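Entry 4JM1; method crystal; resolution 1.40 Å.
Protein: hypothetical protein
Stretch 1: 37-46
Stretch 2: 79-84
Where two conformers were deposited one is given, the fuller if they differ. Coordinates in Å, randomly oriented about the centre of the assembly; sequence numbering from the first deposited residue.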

# COMPACT_ATOMS: atom_id res chain seq x y z
N TYR A 37 6.38 -10.22 -0.02
CA TYR A 37 6.62 -8.86 -0.49
C TYR A 37 6.94 -7.86 0.64
O TYR A 37 6.75 -6.64 0.49
CB TYR A 37 5.45 -8.35 -1.35
CG TYR A 37 5.28 -9.12 -2.64
CD1 TYR A 37 4.56 -10.31 -2.67
CD2 TYR A 37 5.85 -8.67 -3.84
CE1 TYR A 37 4.39 -11.03 -3.85
CE2 TYR A 37 5.67 -9.38 -5.03
CZ TYR A 37 4.96 -10.57 -5.02
OH TYR A 37 4.77 -11.28 -6.19
N ASP A 38 7.48 -8.35 1.75
CA ASP A 38 7.79 -7.43 2.83
C ASP A 38 8.81 -6.37 2.43
O ASP A 38 8.75 -5.26 2.93
CB ASP A 38 8.30 -8.16 4.07
CG ASP A 38 7.24 -9.00 4.78
OD1 ASP A 38 6.03 -8.97 4.41
OD2 ASP A 38 7.63 -9.67 5.79
N MSE A 39 9.82 -6.74 1.64
CA MSE A 39 10.85 -5.75 1.29
C MSE A 39 10.26 -4.59 0.46
O MSE A 39 10.61 -3.42 0.65
CB MSE A 39 12.03 -6.37 0.56
CG MSE A 39 12.81 -7.34 1.42
SE MSE A 39 14.42 -8.08 0.69
CE MSE A 39 15.43 -6.46 1.06
N LEU A 40 9.36 -4.92 -0.44
CA LEU A 40 8.63 -3.91 -1.21
C LEU A 40 7.82 -3.01 -0.29
O LEU A 40 7.87 -1.78 -0.43
CB LEU A 40 7.73 -4.59 -2.26
CG LEU A 40 6.89 -3.65 -3.13
CD1 LEU A 40 7.78 -2.81 -4.05
CD2 LEU A 40 5.84 -4.46 -3.90
N ALA A 41 7.14 -3.61 0.68
CA ALA A 41 6.36 -2.84 1.64
C ALA A 41 7.23 -1.85 2.38
O ALA A 41 6.86 -0.69 2.56
CB ALA A 41 5.64 -3.76 2.65
N SER A 42 8.43 -2.29 2.78
CA SER A 42 9.32 -1.42 3.54
C SER A 42 9.84 -0.27 2.67
O SER A 42 9.97 0.87 3.13
CB SER A 42 10.48 -2.20 4.15
OG SER A 42 11.36 -1.32 4.82
N GLN A 43 10.12 -0.56 1.41
CA GLN A 43 10.55 0.50 0.49
C GLN A 43 9.46 1.55 0.26
O GLN A 43 9.75 2.76 0.25
CB GLN A 43 11.03 -0.09 -0.84
CG GLN A 43 12.28 -0.96 -0.72
CD GLN A 43 13.51 -0.13 -0.50
OE1 GLN A 43 14.04 0.00 0.61
NE2 GLN A 43 13.97 0.47 -1.58
N PHE A 44 8.23 1.10 0.07
CA PHE A 44 7.12 2.02 -0.06
C PHE A 44 6.91 2.85 1.21
O PHE A 44 6.61 4.04 1.16
CB PHE A 44 5.83 1.29 -0.42
CG PHE A 44 5.58 1.17 -1.90
CD1 PHE A 44 5.38 2.31 -2.67
CD2 PHE A 44 5.46 -0.07 -2.50
CE1 PHE A 44 5.11 2.23 -4.02
CE2 PHE A 44 5.18 -0.18 -3.87
CZ PHE A 44 5.02 0.97 -4.63
N LEU A 45 7.03 2.21 2.38
CA LEU A 45 6.84 2.96 3.64
C LEU A 45 7.88 4.07 3.76
O LEU A 45 7.56 5.20 4.09
CB LEU A 45 6.88 2.03 4.84
CG LEU A 45 6.66 2.63 6.23
CD1 LEU A 45 5.32 3.38 6.33
CD2 LEU A 45 6.80 1.54 7.31
N GLU A 46 9.13 3.73 3.47
CA GLU A 46 10.19 4.74 3.52
C GLU A 46 9.94 5.87 2.52
O GLU A 46 10.15 7.06 2.83
CB GLU A 46 11.56 4.07 3.25
CG GLU A 46 12.78 5.01 3.28
CD GLU A 46 14.12 4.29 3.02
OE1 GLU A 46 14.22 3.07 3.32
OE2 GLU A 46 15.06 4.95 2.52
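Stretch 2 79-84: IGKAYK

The C-terminal strand of the chain packs obliquely against the first turns of a helix, in a close contact in which Gly-80, Ala-41 and Ala-82 bring the backbones together, Tyr-37, Ile-79 and Leu-45 add larger apolar surface, and two hydrogen bonds from backbone amides fasten the start of the helix. Gly-80 to Tyr-83 are extended, with phi between -164° and -104° and psi between 135° and 158°. The strand runs in the same general sense as helix 38-46, the two N-to-C directions enclosing 42° (signed crossing angle -42°), and the axes approach to 5.8 Å. Together the two stretches bury 436 Å².

The register begins at Tyr-37, the N-cap residue, whose CA lies 4.0 Å from CA of Gly-80. Here the backbones themselves meet: Tyr-37 N donates a hydrogen bond to Ile-79 O (2.9 Å), and Tyr-37 C comes within 3.6 Å of Gly-80 CA. Such proximity depends on the absence of a side chain at Gly-80, since an ideal CB would point toward the helix and lie 2.4 Å from Tyr-37 C, a clash, and 3.0 Å from Asp-38 N. Beside this point the side chain of Ile-79 (chi1 p, chi2 t) rests against the tyrosine, with its CG1 3.6 Å from Tyr-37 CD1.

The second hydrogen bond follows one residue later in the helix and two later in the strand. Although the CA-to-CB bond of Asp-38 points sideways, its carboxylate reaches the strand, and OD1 accepts from Lys-81 N at 2.9 Å. The same oxygen lies 3.3 Å from Gly-80 CA. The CA-to-CB bond of Lys-81 points away from the helix, although its CG still lies 4.0 Å from Asp-38 OD1; a water adds a further link, donating to both Lys-81 O (2.8 Å) and Asp-38 O (3.2 Å).

Farther along, the contact becomes apolar. Ala-41 points toward the strand and places its CB 3.4 Å from Lys-81 C, while Ala-82 points back toward the helix, its CB 3.7 Å from Ala-41 CB and 3.5 Å from Ser-42 N. The methyl of Ala-82 lets the backbones lie near each other, with CA of Ser-42 and CA of Ala-82 5.0 Å apart, and the CB atoms of the same two residues are 4.0 Å apart. One turn on from Ala-41, Leu-45 (chi1 t, chi2 p) extends the contact to the end of the chain: its CD2 lies 4.2 Å from Ala-82 CB, 3.5 Å from Tyr-83 O and 3.7 Å from Lys-84 N. Met-39 and Gln-43 point away.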

# COMPACT_ATOMS: atom_id res chain seq x y z
N ILE A 79 0.02 -9.70 1.09
CA ILE A 79 1.15 -10.44 0.55
C ILE A 79 2.51 -9.91 0.97
O ILE A 79 3.56 -10.50 0.70
CB ILE A 79 1.02 -10.62 -0.99
CG1 ILE A 79 1.20 -9.31 -1.75
CG2 ILE A 79 -0.35 -11.31 -1.34
CD1 ILE A 79 1.10 -9.40 -3.25
N GLY A 80 2.50 -8.75 1.62
CA GLY A 80 3.69 -8.17 2.21
C GLY A 80 3.27 -7.08 3.19
O GLY A 80 2.17 -6.53 3.08
N LYS A 81 4.15 -6.76 4.15
CA LYS A 81 3.85 -5.75 5.14
C LYS A 81 5.13 -5.15 5.68
O LYS A 81 6.19 -5.79 5.65
CB LYS A 81 2.99 -6.35 6.27
CG LYS A 81 3.67 -7.34 7.19
CD LYS A 81 2.64 -7.84 8.21
CE LYS A 81 3.24 -8.76 9.24
NZ LYS A 81 3.23 -10.18 8.79
N ALA A 82 5.00 -3.93 6.19
CA ALA A 82 6.07 -3.20 6.89
C ALA A 82 5.43 -2.25 7.88
O ALA A 82 4.48 -1.54 7.53
CB ALA A 82 6.93 -2.42 5.89
N TYR A 83 5.95 -2.21 9.11
CA TYR A 83 5.46 -1.32 10.15
C TYR A 83 6.36 -0.13 10.39
O TYR A 83 7.57 -0.22 10.20
CB TYR A 83 5.34 -2.10 11.47
CG TYR A 83 4.35 -3.27 11.41
CD1 TYR A 83 3.01 -3.07 11.68
CD2 TYR A 83 4.77 -4.55 11.12
CE1 TYR A 83 2.10 -4.12 11.65
CE2 TYR A 83 3.88 -5.62 11.09
CZ TYR A 83 2.53 -5.37 11.35
OH TYR A 83 1.64 -6.43 11.31
N LYS A 84 5.75 0.96 10.82
CA LYS A 84 6.43 2.21 11.25
C LYS A 84 7.53 1.97 12.28
O LYS A 84 7.42 1.08 13.13
CB LYS A 84 5.37 3.17 11.84
CG LYS A 84 5.88 4.21 12.88
CD LYS A 84 4.74 5.08 13.37
CE LYS A 84 3.88 4.35 14.38
NZ LYS A 84 2.49 4.90 14.45
OXT LYS A 84 8.57 2.65 12.25
O HOH W 1 8.94 -5.31 6.15